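Local structure of racemase (Pseudovibrio sp. JE062, 3MKC) at residues T31-V36 against K352-P357; P163-A168 against R199-H204; H171-V176 against P343-G348; E274-G279 against N307-M312; T321-I326 against L374-N379. The protein belongs to the mandelate racemase/muconate lactonizing enzyme family of the enolase superfamily, in which an N-terminal capping domain is joined to a TIM-barrel-like C-terminal domain. All coordinates share one frame; numbering follows the deposited sequence.

Contact 1: residues T31-V36 against K352-P357; sequences TVVVKV and KYLVTP
Leu-354 meets Thr-31 and Val-33 where the two domains of the enolase-superfamily fold come together, the middle strand 29-38 of the N-terminal antiparallel sheet on one side and the chain between helix 349-353 and strand 355-356 on the other. The leucine makes the whole of this small contact, and it does so with one atom. Its CB stays short of the strand. The next bond turns CG anti to the backbone N (chi1 -173°), which carries the fork toward the sheet. CG still lies 4.7 Å from Val-33 CG2, and CD1 is equally distant. CD2 alone closes the gap, at 3.9 Å from Val-33 CG2 and also 3.9 Å from Thr-31 CG2, like a peg resting on two methyls two residues apart along the strand. The two approaches differ: Thr-31 and Leu-354 meet tip to tip, whereas Val-33 slides past the leucine in the opposite direction. Thr-318 touches both Thr-31 and Leu-354, and Ile-320 of helix 319-331 packs on Val-33, so residues of the barrel domain also line this buried contact. Thr-31 divides its branches by chemistry: CG2 is given to Leu-354, while OG1, anti to the backbone N, is hydrogen-bonded to Glu-47 OE1.

Contact 2: residues P163-A168 against R199-H204; sequences PLLEKA and RGILGH
Leu-165 and Ile-201 lie across one another at about a right angle, and Glu-166 crosses the same isoleucine in a similar way, so that Ile-201 receives two successive side chains of helix 154-170. The leucine offers CD1, which comes to 4.1 Å from Ile-201 CG2 and reaches CB of that residue as well. Glu-166 arrives differently. Its chain is bent at chi2 (-68°), and the bend brings OE2 to 3.8 Å from Ile-201 CG2. This is a van der Waals contact; the other oxygen, OE1, makes a long, weak ion pair with Lys-169 NZ of its own helix. The other fork atom of Leu-165, CD2, looks toward Leu-202, with 4.3 Å to its CD1, and that same CD1 lies 4.2 Å from the carbonyl O of Leu-165. Here two neighbouring outer helices of the barrel, 154-170 and 188-202, pack side by side, with strand 175-179 between them in sequence; Val-176 of that strand touches both Leu-165 and Leu-202 from the inner side. Helix 188-202 stops directly beside the contact. Lys-169, one turn on from Leu-165, brings its NZ to Ile-201 O and, weakly, to Leu-202 O, tying one helix to the C-terminal end of the other. Gly-203 then leaves the helix with positive phi, and its O accepts a bent bond from Arg-199 NH1 (2.8 Å, 140° at the hydrogen). Arg-199 also reaches Thr-206 O through NH1 and Leu-232 O through NE, while His-204 ND1 stands over one face of its guanidinium, toward the rim.

Contact 3: residues H171-V176 against P343-G348; sequences HNIRAV and PEFCDG
The rings of His-171 and Phe-345 form a T-shaped pair: the phenylalanine turns its edge to one face of the imidazole, with centroids 5.2 Å apart and planes at 82°. CZ is the leading atom, 3.8 Å from His-171 CG and somewhat off-centre over the face, and CE2 follows it across toward CD2. Seen from the phenylalanine, His-171 CG lies in the plane of the ring, at its edge. The imidazole is not left to turn freely, since its ND1 is hydrogen-bonded to Lys-167 O in the last turn of helix 154-170. At the far end of the ring, NE2 lies 4.0 Å from Glu-344 OE1. The carboxylate, on a chain extended beyond CG, stands nearly perpendicular to the imidazole; the two groups are neighbours without a bond, and any electrostatic help would depend on the charge of the histidine. Ile-173 adds an apolar neighbour, its CG1 4.2 Å from Phe-345 CZ, so one carbon of the phenylalanine serves both partners. Lys-167 completes the setting from the helix: its ammonium gives a hydrogen bond to Glu-344 O, and it makes a cation-pi contact with Phe-345. The placing of His-171 and Ile-173 follows from the way the helix ends. Ile-173 N returns to Ala-168 O and Asn-172 N to Lys-169 O, with Asn-172 at positive phi as C-prime. This is a Schellman motif, here making the turn from barrel helix 154-170 toward strand 175-179, with the loop after strand 339-340 packed against the turn.

Contact 4: residues E274-G279 against N307-M312; sequences EWITKG and NNVQVM
Asn-307 and Ile-276 make the closest approach between helix 268-277 and the segment that follows helix 293-306. Asn-307 is the first residue to leave the latter helix, and it uses its aliphatic root: CB is 3.7 Å from Ile-276 CG2, and the amide carbon CG is 3.8 Å from the same methyl. The two side chains cross at about a right angle. The amide end is engaged elsewhere, ND2 being hydrogen-bonded to Met-303 O one turn back, so the helix end holds the group in place while its carbon portion covers the isoleucine. Asn-308 takes positive phi as the C-prime residue of a Schellman motif, with its N bonded to Thr-305 O and Val-309 N to Ala-304 O. That reversal brings Val-309 round to the same isoleucine. Its CG2 lies 4.2 Å from Ile-276 CG1 and is equally near CG2, so the valine methyl sits against both branches. Ile-276, with CG2 anti to its backbone N, sets that methyl on Asn-307 while CG1 meets Val-309. With Gln-310 the chain becomes strand; the side-chain OE1 is hydrogen-bonded to Tyr-235 OH. Val-311 turns to Thr-301 and Ala-304 of helix 293-306, and selenomethionine Met-312 bonds through its backbone to Leu-284. Helices 268-277 and 293-306 are outer helices of the barrel, and strands 283-284 and 310-311 are neighbouring parallel strands of it; Leu-284 touches both Ile-276 and Val-309, while Met-303 of helix 293-306 also packs on Ile-276.

Contact 5: residues T321-I326 against L374-N379; sequences TSAAAI and LGIDLN
Ala-323 meets Leu-374 and Ile-376 where helix 319-331 of the barrel domain is crossed by the C-terminal tail, just before the tail enters strand 377-378. The short alanine side chain lets the backbones come close: its CB lies 3.6 Å from Leu-374 O and 3.8 Å from Ile-376 CG2. Leu-374 reaches one residue further, its CD2 resting 3.8 Å from Ala-324 CA, against the helix backbone itself, and 4.2 Å from the CB of Ala-324. Ile-376 holds CG1 between its backbone N and carbonyl carbon (chi1 53°), which leaves CG2 to face Ala-323. Gly-375, with positive phi, turns the chain so that the residues before and after it both bear on the same helix. Further out, helix 102-122 secures the leucine: Asp-116 OD1 is hydrogen-bonded to Leu-374 N, and Met-112 touches both Leu-374 and Ala-324, bringing the N-terminal domain into the packing. Beyond Ile-376 comes Asp-377, whose OD1 is hydrogen-bonded to Tyr-43 OH and also accepts a bond from Leu-378 N, 2.9 Å long and arriving 37° out of the carboxylate plane.

In the fold
The contacts form two close pairs, with contact 4 set apart. Contacts 1 and 5, centred about 8 Å apart, share the small antiparallel sheet of strands 355-356 and 377-378, with Leu-354 O to Asn-379 N and Thr-356 O to Asp-377 N each 2.9 Å; together they join barrel, C-terminal tail and N-terminal domain. Contacts 2 and 3, centres about 11 Å apart, adjoin through the end of helix 154-170. Contact 3 also touches contact 1, Lys-352 CE packing 3.4 Å from Pro-343 O. Contact 4 touches none of the others; its centre lies about 27 Å from those of contacts 3 and 5, though the nearest atoms are about 7 and 8 Å away.

Contact 1: residues T31-V36 against K352-P357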
# COMPACT_ATOMS: atom_id res chain seq x y z
N THR A 31 0.13 -5.82 13.00
CA THR A 31 -0.51 -6.21 11.77
C THR A 31 -1.39 -7.41 12.05
O THR A 31 -1.46 -7.90 13.19
CB THR A 31 0.52 -6.57 10.68
OG1 THR A 31 -0.16 -6.72 9.42
CG2 THR A 31 1.23 -7.89 11.01
N VAL A 32 -2.08 -7.87 11.02
CA VAL A 32 -2.93 -9.02 11.15
C VAL A 32 -2.61 -9.92 9.98
O VAL A 32 -3.01 -9.64 8.85
CB VAL A 32 -4.41 -8.63 11.13
CG1 VAL A 32 -5.26 -9.85 11.34
CG2 VAL A 32 -4.67 -7.59 12.20
N VAL A 33 -1.87 -10.98 10.24
CA VAL A 33 -1.53 -11.91 9.18
C VAL A 33 -2.74 -12.75 8.84
O VAL A 33 -3.48 -13.19 9.72
CB VAL A 33 -0.39 -12.86 9.61
CG1 VAL A 33 -0.12 -13.88 8.50
CG2 VAL A 33 0.86 -12.07 9.92
N VAL A 34 -2.97 -12.95 7.55
CA VAL A 34 -4.07 -13.77 7.10
C VAL A 34 -3.47 -15.01 6.44
O VAL A 34 -2.76 -14.91 5.44
CB VAL A 34 -4.96 -13.05 6.07
CG1 VAL A 34 -6.04 -14.00 5.56
CG2 VAL A 34 -5.58 -11.81 6.70
N LYS A 35 -3.74 -16.18 7.02
CA LYS A 35 -3.22 -17.43 6.49
C LYS A 35 -4.35 -18.28 5.93
O LYS A 35 -5.24 -18.72 6.67
CB LYS A 35 -2.49 -18.19 7.60
CG LYS A 35 -1.72 -19.42 7.16
CD LYS A 35 -1.09 -20.07 8.39
CE LYS A 35 -0.14 -21.20 8.05
NZ LYS A 35 0.63 -21.63 9.26
N VAL A 36 -4.33 -18.51 4.62
CA VAL A 36 -5.34 -19.33 3.96
C VAL A 36 -4.68 -20.66 3.62
O VAL A 36 -3.71 -20.71 2.87
CB VAL A 36 -5.86 -18.66 2.67
CG1 VAL A 36 -6.96 -19.50 2.05
CG2 VAL A 36 -6.38 -17.26 2.98
N LYS A 352 10.89 -5.63 9.50
CA LYS A 352 12.16 -6.30 9.26
C LYS A 352 12.20 -7.82 9.45
O LYS A 352 12.81 -8.53 8.65
CB LYS A 352 13.24 -5.69 10.15
CG LYS A 352 13.58 -4.24 9.85
CD LYS A 352 14.74 -3.81 10.74
CE LYS A 352 15.23 -2.41 10.40
NZ LYS A 352 16.44 -2.08 11.20
N TYR A 353 11.54 -8.32 10.50
CA TYR A 353 11.59 -9.76 10.80
C TYR A 353 10.38 -10.67 10.56
O TYR A 353 10.56 -11.89 10.53
CB TYR A 353 12.02 -9.96 12.25
CG TYR A 353 13.07 -9.00 12.76
CD1 TYR A 353 14.32 -8.91 12.15
CD2 TYR A 353 12.82 -8.20 13.88
CE1 TYR A 353 15.31 -8.04 12.65
CE2 TYR A 353 13.80 -7.33 14.38
CZ TYR A 353 15.03 -7.26 13.77
OH TYR A 353 15.99 -6.41 14.28
N LEU A 354 9.18 -10.13 10.40
CA LEU A 354 8.01 -11.00 10.25
C LEU A 354 8.05 -12.06 9.16
O LEU A 354 7.76 -13.22 9.41
CB LEU A 354 6.73 -10.17 10.10
CG LEU A 354 5.45 -11.02 10.10
CD1 LEU A 354 5.35 -11.81 11.40
CD2 LEU A 354 4.25 -10.09 9.94
N VAL A 355 8.40 -11.66 7.93
CA VAL A 355 8.48 -12.63 6.85
C VAL A 355 9.84 -12.63 6.17
O VAL A 355 10.61 -11.68 6.31
CB VAL A 355 7.40 -12.40 5.76
CG1 VAL A 355 6.03 -12.76 6.30
CG2 VAL A 355 7.45 -10.96 5.28
N THR A 356 10.11 -13.70 5.44
CA THR A 356 11.38 -13.87 4.74
C THR A 356 11.11 -14.57 3.41
O THR A 356 10.17 -15.33 3.28
CB THR A 356 12.34 -14.75 5.58
OG1 THR A 356 13.62 -14.81 4.95
CG2 THR A 356 11.78 -16.16 5.70
N PRO A 357 11.95 -14.30 2.40
CA PRO A 357 13.11 -13.40 2.42
C PRO A 357 12.73 -11.98 2.04
O PRO A 357 11.57 -11.69 1.75
CB PRO A 357 14.03 -14.03 1.39
CG PRO A 357 13.06 -14.48 0.35
CD PRO A 357 11.93 -15.09 1.16

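Contact 2: residues P163-A168 against R199-H204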
# COMPACT_ATOMS: atom_id res chain seq x y z
N PRO A 163 21.00 12.87 6.68
CA PRO A 163 21.69 11.59 6.49
C PRO A 163 20.87 10.55 5.74
O PRO A 163 21.43 9.70 5.04
CB PRO A 163 22.03 11.16 7.92
CG PRO A 163 20.92 11.76 8.72
CD PRO A 163 20.78 13.14 8.11
N LEU A 164 19.55 10.61 5.88
CA LEU A 164 18.68 9.67 5.18
C LEU A 164 18.71 9.99 3.69
O LEU A 164 18.78 9.09 2.86
CB LEU A 164 17.24 9.76 5.70
CG LEU A 164 17.01 9.27 7.14
CD1 LEU A 164 15.56 9.46 7.53
CD2 LEU A 164 17.39 7.80 7.23
N LEU A 165 18.66 11.28 3.37
CA LEU A 165 18.69 11.71 1.98
C LEU A 165 20.04 11.39 1.33
O LEU A 165 20.10 10.94 0.18
CB LEU A 165 18.40 13.21 1.88
CG LEU A 165 17.02 13.67 2.37
CD1 LEU A 165 16.91 15.19 2.27
CD2 LEU A 165 15.94 13.01 1.52
N GLU A 166 21.13 11.61 2.07
CA GLU A 166 22.46 11.33 1.53
C GLU A 166 22.61 9.83 1.28
O GLU A 166 23.20 9.42 0.27
CB GLU A 166 23.55 11.81 2.50
CG GLU A 166 23.56 13.32 2.75
CD GLU A 166 23.98 14.13 1.54
OE1 GLU A 166 24.17 13.55 0.44
OE2 GLU A 166 24.12 15.37 1.68
N LYS A 167 22.08 9.01 2.18
CA LYS A 167 22.16 7.56 2.05
C LYS A 167 21.38 7.09 0.83
O LYS A 167 21.81 6.19 0.12
CB LYS A 167 21.62 6.87 3.30
CG LYS A 167 21.80 5.35 3.29
CD LYS A 167 21.38 4.73 4.62
CE LYS A 167 21.60 3.23 4.62
NZ LYS A 167 21.27 2.62 5.94
N ALA A 168 20.22 7.70 0.59
CA ALA A 168 19.40 7.33 -0.56
C ALA A 168 20.18 7.57 -1.84
O ALA A 168 20.13 6.75 -2.76
CB ALA A 168 18.10 8.15 -0.57
N ARG A 199 15.22 19.72 -0.56
CA ARG A 199 15.48 19.56 -1.98
C ARG A 199 16.91 19.98 -2.27
O ARG A 199 17.57 19.42 -3.14
CB ARG A 199 14.50 20.41 -2.81
CG ARG A 199 14.85 20.48 -4.29
CD ARG A 199 14.95 19.09 -4.90
NE ARG A 199 13.82 18.78 -5.77
CZ ARG A 199 13.67 17.63 -6.42
NH1 ARG A 199 14.58 16.67 -6.30
NH2 ARG A 199 12.61 17.45 -7.21
N GLY A 200 17.38 20.99 -1.54
CA GLY A 200 18.74 21.46 -1.73
C GLY A 200 19.74 20.37 -1.38
O GLY A 200 20.74 20.19 -2.06
N ILE A 201 19.44 19.64 -0.31
CA ILE A 201 20.29 18.55 0.16
C ILE A 201 20.23 17.37 -0.81
O ILE A 201 21.26 16.84 -1.23
CB ILE A 201 19.83 18.04 1.54
CG1 ILE A 201 19.97 19.14 2.58
CG2 ILE A 201 20.62 16.79 1.94
CD1 ILE A 201 19.43 18.77 3.95
N LEU A 202 19.01 16.97 -1.16
CA LEU A 202 18.79 15.84 -2.05
C LEU A 202 19.29 16.03 -3.48
O LEU A 202 19.82 15.10 -4.08
CB LEU A 202 17.29 15.51 -2.09
CG LEU A 202 16.90 14.32 -2.97
CD1 LEU A 202 17.55 13.06 -2.42
CD2 LEU A 202 15.38 14.18 -3.01
N GLY A 203 19.13 17.23 -4.01
CA GLY A 203 19.56 17.47 -5.38
C GLY A 203 18.34 17.26 -6.26
O GLY A 203 17.32 16.75 -5.80
N HIS A 204 18.44 17.64 -7.53
CA HIS A 204 17.31 17.50 -8.44
C HIS A 204 17.32 16.22 -9.27
O HIS A 204 16.36 15.93 -9.98
CB HIS A 204 17.26 18.72 -9.37
CG HIS A 204 16.61 19.92 -8.75
ND1 HIS A 204 15.30 20.27 -8.99
CD2 HIS A 204 17.10 20.85 -7.89
CE1 HIS A 204 15.01 21.36 -8.31
NE2 HIS A 204 16.08 21.73 -7.63

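Contact 3: residues H171-V176 against P343-G348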
# COMPACT_ATOMS: atom_id res chain seq x y z
N HIS A 171 22.78 4.99 -2.47
CA HIS A 171 22.24 3.72 -2.96
C HIS A 171 21.48 3.90 -4.27
O HIS A 171 20.73 3.02 -4.68
CB HIS A 171 21.28 3.11 -1.93
CG HIS A 171 21.95 2.61 -0.69
ND1 HIS A 171 22.66 3.43 0.16
CD2 HIS A 171 22.00 1.37 -0.14
CE1 HIS A 171 23.11 2.72 1.18
NE2 HIS A 171 22.72 1.46 1.02
N ASN A 172 21.68 5.05 -4.90
CA ASN A 172 21.01 5.36 -6.16
C ASN A 172 19.50 5.13 -6.14
O ASN A 172 18.94 4.60 -7.10
CB ASN A 172 21.63 4.56 -7.32
CG ASN A 172 23.07 4.95 -7.59
OD1 ASN A 172 23.39 6.13 -7.71
ND2 ASN A 172 23.94 3.96 -7.70
N ILE A 173 18.86 5.53 -5.05
CA ILE A 173 17.40 5.40 -4.95
C ILE A 173 16.85 6.45 -5.90
O ILE A 173 17.22 7.63 -5.82
CB ILE A 173 16.91 5.68 -3.51
CG1 ILE A 173 17.51 4.66 -2.54
CG2 ILE A 173 15.39 5.63 -3.46
CD1 ILE A 173 17.24 3.22 -2.92
N ARG A 174 15.97 6.04 -6.81
CA ARG A 174 15.41 6.95 -7.80
C ARG A 174 14.45 8.01 -7.28
O ARG A 174 14.26 9.04 -7.93
CB ARG A 174 14.73 6.15 -8.91
CG ARG A 174 15.59 5.06 -9.51
CD ARG A 174 16.81 5.63 -10.20
NE ARG A 174 17.64 4.59 -10.82
CZ ARG A 174 17.30 3.91 -11.90
NH1 ARG A 174 16.15 4.14 -12.52
NH2 ARG A 174 18.13 2.98 -12.38
N ALA A 175 13.83 7.77 -6.13
CA ALA A 175 12.88 8.74 -5.57
C ALA A 175 12.62 8.49 -4.09
O ALA A 175 12.64 7.36 -3.63
CB ALA A 175 11.57 8.68 -6.35
N VAL A 176 12.38 9.57 -3.36
CA VAL A 176 12.11 9.49 -1.94
C VAL A 176 10.97 10.41 -1.55
O VAL A 176 10.70 11.41 -2.22
CB VAL A 176 13.36 9.89 -1.11
CG1 VAL A 176 14.51 8.92 -1.41
CG2 VAL A 176 13.76 11.31 -1.45
N PRO A 343 14.22 -1.93 4.66
CA PRO A 343 14.83 -2.21 5.97
C PRO A 343 16.02 -1.33 6.34
O PRO A 343 16.20 -0.99 7.51
CB PRO A 343 15.22 -3.68 5.86
CG PRO A 343 14.18 -4.23 4.94
CD PRO A 343 14.11 -3.17 3.87
N GLU A 344 16.83 -0.96 5.36
CA GLU A 344 18.00 -0.12 5.62
C GLU A 344 17.64 1.36 5.58
O GLU A 344 18.51 2.22 5.74
CB GLU A 344 19.11 -0.42 4.61
CG GLU A 344 19.70 -1.82 4.73
CD GLU A 344 20.81 -2.08 3.72
OE1 GLU A 344 21.82 -1.35 3.73
OE2 GLU A 344 20.66 -3.02 2.92
N PHE A 345 16.36 1.65 5.35
CA PHE A 345 15.89 3.03 5.28
C PHE A 345 14.67 3.26 6.15
O PHE A 345 13.80 4.07 5.82
CB PHE A 345 15.55 3.38 3.83
CG PHE A 345 16.75 3.56 2.95
CD1 PHE A 345 17.39 4.79 2.87
CD2 PHE A 345 17.25 2.49 2.22
CE1 PHE A 345 18.52 4.95 2.07
CE2 PHE A 345 18.38 2.64 1.42
CZ PHE A 345 19.01 3.87 1.35
N CYS A 346 14.60 2.55 7.27
CA CYS A 346 13.48 2.70 8.18
C CYS A 346 13.70 1.89 9.45
O CYS A 346 14.58 1.03 9.51
CB CYS A 346 12.19 2.21 7.52
SG CYS A 346 12.00 0.41 7.57
N ASP A 347 12.88 2.17 10.45
CA ASP A 347 12.94 1.44 11.71
C ASP A 347 11.61 0.73 11.85
O ASP A 347 10.55 1.32 11.58
CB ASP A 347 13.17 2.40 12.88
CG ASP A 347 14.53 3.06 12.84
OD1 ASP A 347 15.52 2.35 12.58
OD2 ASP A 347 14.61 4.28 13.08
N GLY A 348 11.66 -0.52 12.26
CA GLY A 348 10.44 -1.29 12.42
C GLY A 348 10.76 -2.77 12.46
O GLY A 348 10.92 -3.41 11.41

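Contact 4: residues E274-G279 against N307-M312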
# COMPACT_ATOMS: atom_id res chain seq x y z
N GLU A 274 -14.63 8.08 -7.41
CA GLU A 274 -15.04 9.42 -7.01
C GLU A 274 -13.80 10.31 -6.88
O GLU A 274 -13.84 11.50 -7.22
CB GLU A 274 -15.82 9.37 -5.69
CG GLU A 274 -16.32 10.72 -5.21
CD GLU A 274 -17.15 10.64 -3.94
OE1 GLU A 274 -16.94 9.71 -3.13
OE2 GLU A 274 -18.02 11.53 -3.74
N TRP A 275 -12.69 9.76 -6.40
CA TRP A 275 -11.48 10.55 -6.30
C TRP A 275 -11.03 10.98 -7.69
O TRP A 275 -10.55 12.09 -7.89
CB TRP A 275 -10.35 9.76 -5.65
CG TRP A 275 -10.37 9.81 -4.17
CD1 TRP A 275 -10.93 8.89 -3.33
CD2 TRP A 275 -9.82 10.83 -3.33
NE1 TRP A 275 -10.75 9.27 -2.02
CE2 TRP A 275 -10.07 10.46 -2.00
CE3 TRP A 275 -9.12 12.02 -3.59
CZ2 TRP A 275 -9.65 11.24 -0.91
CZ3 TRP A 275 -8.71 12.81 -2.50
CH2 TRP A 275 -8.98 12.41 -1.18
N ILE A 276 -11.20 10.09 -8.66
CA ILE A 276 -10.80 10.42 -10.03
C ILE A 276 -11.66 11.50 -10.67
O ILE A 276 -11.15 12.52 -11.13
CB ILE A 276 -10.86 9.17 -10.94
CG1 ILE A 276 -9.73 8.20 -10.58
CG2 ILE A 276 -10.74 9.59 -12.41
CD1 ILE A 276 -9.80 6.89 -11.35
N THR A 277 -12.97 11.28 -10.69
CA THR A 277 -13.87 12.24 -11.34
C THR A 277 -14.21 13.50 -10.56
O THR A 277 -14.31 14.58 -11.15
CB THR A 277 -15.19 11.56 -11.75
OG1 THR A 277 -15.90 11.14 -10.58
CG2 THR A 277 -14.92 10.35 -12.63
N LYS A 278 -14.39 13.38 -9.25
CA LYS A 278 -14.74 14.55 -8.44
C LYS A 278 -13.50 15.22 -7.86
O LYS A 278 -13.40 16.44 -7.82
CB LYS A 278 -15.68 14.16 -7.29
CG LYS A 278 -16.24 15.35 -6.54
CD LYS A 278 -16.91 14.94 -5.23
CE LYS A 278 -18.37 15.37 -5.17
NZ LYS A 278 -19.24 14.57 -6.09
N GLY A 279 -12.55 14.39 -7.41
CA GLY A 279 -11.33 14.93 -6.85
C GLY A 279 -10.38 15.40 -7.93
O GLY A 279 -9.54 16.25 -7.70
N ASN A 307 -8.23 7.02 -17.29
CA ASN A 307 -8.50 8.41 -16.92
C ASN A 307 -7.23 9.24 -16.70
O ASN A 307 -7.28 10.32 -16.11
CB ASN A 307 -9.37 8.44 -15.66
CG ASN A 307 -10.80 8.02 -15.92
OD1 ASN A 307 -11.62 8.82 -16.40
ND2 ASN A 307 -11.12 6.76 -15.64
N ASN A 308 -6.09 8.72 -17.17
CA ASN A 308 -4.81 9.43 -17.04
C ASN A 308 -4.43 9.71 -15.59
O ASN A 308 -3.92 10.79 -15.26
CB ASN A 308 -4.85 10.74 -17.82
CG ASN A 308 -5.17 10.52 -19.28
OD1 ASN A 308 -4.37 9.96 -20.04
ND2 ASN A 308 -6.36 10.95 -19.69
N VAL A 309 -4.67 8.73 -14.73
CA VAL A 309 -4.37 8.84 -13.32
C VAL A 309 -3.38 7.74 -12.92
O VAL A 309 -3.59 6.57 -13.23
CB VAL A 309 -5.66 8.69 -12.49
CG1 VAL A 309 -5.34 8.58 -11.00
CG2 VAL A 309 -6.57 9.88 -12.75
N GLN A 310 -2.31 8.13 -12.24
CA GLN A 310 -1.31 7.18 -11.79
C GLN A 310 -1.74 6.53 -10.50
O GLN A 310 -2.53 7.11 -9.74
CB GLN A 310 0.03 7.88 -11.53
CG GLN A 310 0.59 8.63 -12.72
CD GLN A 310 2.03 9.05 -12.49
OE1 GLN A 310 2.43 9.33 -11.35
NE2 GLN A 310 2.81 9.12 -13.56
N VAL A 311 -1.23 5.34 -10.23
CA VAL A 311 -1.54 4.66 -8.99
C VAL A 311 -0.24 4.21 -8.34
O VAL A 311 0.58 3.55 -8.98
CB VAL A 311 -2.43 3.43 -9.18
CG1 VAL A 311 -2.71 2.78 -7.82
CG2 VAL A 311 -3.74 3.84 -9.85
N MSE A 312 -0.05 4.60 -7.09
CA MSE A 312 1.12 4.22 -6.31
C MSE A 312 0.47 3.85 -4.99
O MSE A 312 0.29 4.70 -4.12
CB MSE A 312 2.08 5.40 -6.12
CG MSE A 312 2.82 5.80 -7.38
SE MSE A 312 4.25 7.04 -7.05
CE MSE A 312 4.70 7.38 -8.86

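Contact 5: residues T321-I326 against L374-N379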
# COMPACT_ATOMS: atom_id res chain seq x y z
N THR A 321 3.14 -7.14 2.68
CA THR A 321 2.62 -6.16 1.74
C THR A 321 3.72 -5.68 0.79
O THR A 321 3.46 -5.42 -0.39
CB THR A 321 2.00 -4.96 2.49
OG1 THR A 321 0.86 -5.42 3.24
CG2 THR A 321 1.55 -3.88 1.51
N SER A 322 4.95 -5.58 1.28
CA SER A 322 6.05 -5.15 0.42
C SER A 322 6.21 -6.14 -0.74
O SER A 322 6.54 -5.74 -1.86
CB SER A 322 7.37 -5.06 1.20
OG SER A 322 7.41 -3.88 1.99
N ALA A 323 5.98 -7.42 -0.48
CA ALA A 323 6.10 -8.43 -1.52
C ALA A 323 4.98 -8.24 -2.55
O ALA A 323 5.22 -8.28 -3.76
CB ALA A 323 6.01 -9.83 -0.91
N ALA A 324 3.76 -8.03 -2.06
CA ALA A 324 2.63 -7.83 -2.94
C ALA A 324 2.87 -6.60 -3.81
O ALA A 324 2.53 -6.59 -4.99
CB ALA A 324 1.34 -7.66 -2.14
N ALA A 325 3.48 -5.58 -3.21
CA ALA A 325 3.76 -4.32 -3.90
C ALA A 325 4.68 -4.51 -5.10
O ALA A 325 4.50 -3.88 -6.14
CB ALA A 325 4.37 -3.30 -2.92
N ILE A 326 5.68 -5.37 -4.96
CA ILE A 326 6.58 -5.61 -6.08
C ILE A 326 5.84 -6.34 -7.20
O ILE A 326 5.99 -6.03 -8.38
CB ILE A 326 7.81 -6.44 -5.65
CG1 ILE A 326 8.69 -5.61 -4.72
CG2 ILE A 326 8.61 -6.89 -6.87
CD1 ILE A 326 9.86 -6.37 -4.12
N LEU A 374 3.62 -15.07 -3.57
CA LEU A 374 4.26 -13.82 -3.17
C LEU A 374 5.71 -13.99 -2.77
O LEU A 374 6.41 -13.02 -2.48
CB LEU A 374 3.47 -13.18 -2.01
CG LEU A 374 2.10 -12.65 -2.42
CD1 LEU A 374 1.38 -12.09 -1.20
CD2 LEU A 374 2.26 -11.57 -3.48
N GLY A 375 6.17 -15.24 -2.75
CA GLY A 375 7.56 -15.51 -2.41
C GLY A 375 7.96 -15.12 -1.01
O GLY A 375 8.98 -14.47 -0.79
N ILE A 376 7.15 -15.51 -0.03
CA ILE A 376 7.45 -15.20 1.35
C ILE A 376 6.94 -16.28 2.29
O ILE A 376 6.09 -17.10 1.92
CB ILE A 376 6.79 -13.88 1.79
CG1 ILE A 376 5.30 -13.91 1.47
CG2 ILE A 376 7.49 -12.70 1.14
CD1 ILE A 376 4.55 -12.68 1.96
N ASP A 377 7.47 -16.26 3.51
CA ASP A 377 7.04 -17.20 4.52
C ASP A 377 7.25 -16.58 5.89
O ASP A 377 8.10 -15.70 6.08
CB ASP A 377 7.82 -18.51 4.42
CG ASP A 377 7.02 -19.71 4.92
OD1 ASP A 377 5.89 -19.50 5.43
OD2 ASP A 377 7.51 -20.85 4.80
N LEU A 378 6.45 -17.03 6.86
CA LEU A 378 6.53 -16.51 8.21
C LEU A 378 7.80 -16.95 8.92
O LEU A 378 8.24 -18.09 8.78
CB LEU A 378 5.34 -16.98 9.04
CG LEU A 378 3.95 -16.45 8.67
CD1 LEU A 378 2.91 -17.21 9.48
CD2 LEU A 378 3.88 -14.96 8.94
N ASN A 379 8.36 -16.03 9.69
CA ASN A 379 9.55 -16.30 10.48
C ASN A 379 9.02 -16.79 11.84
O ASN A 379 8.73 -16.00 12.73
CB ASN A 379 10.36 -15.02 10.66
CG ASN A 379 11.54 -15.20 11.58
OD1 ASN A 379 11.74 -16.28 12.13
ND2 ASN A 379 12.32 -14.15 11.75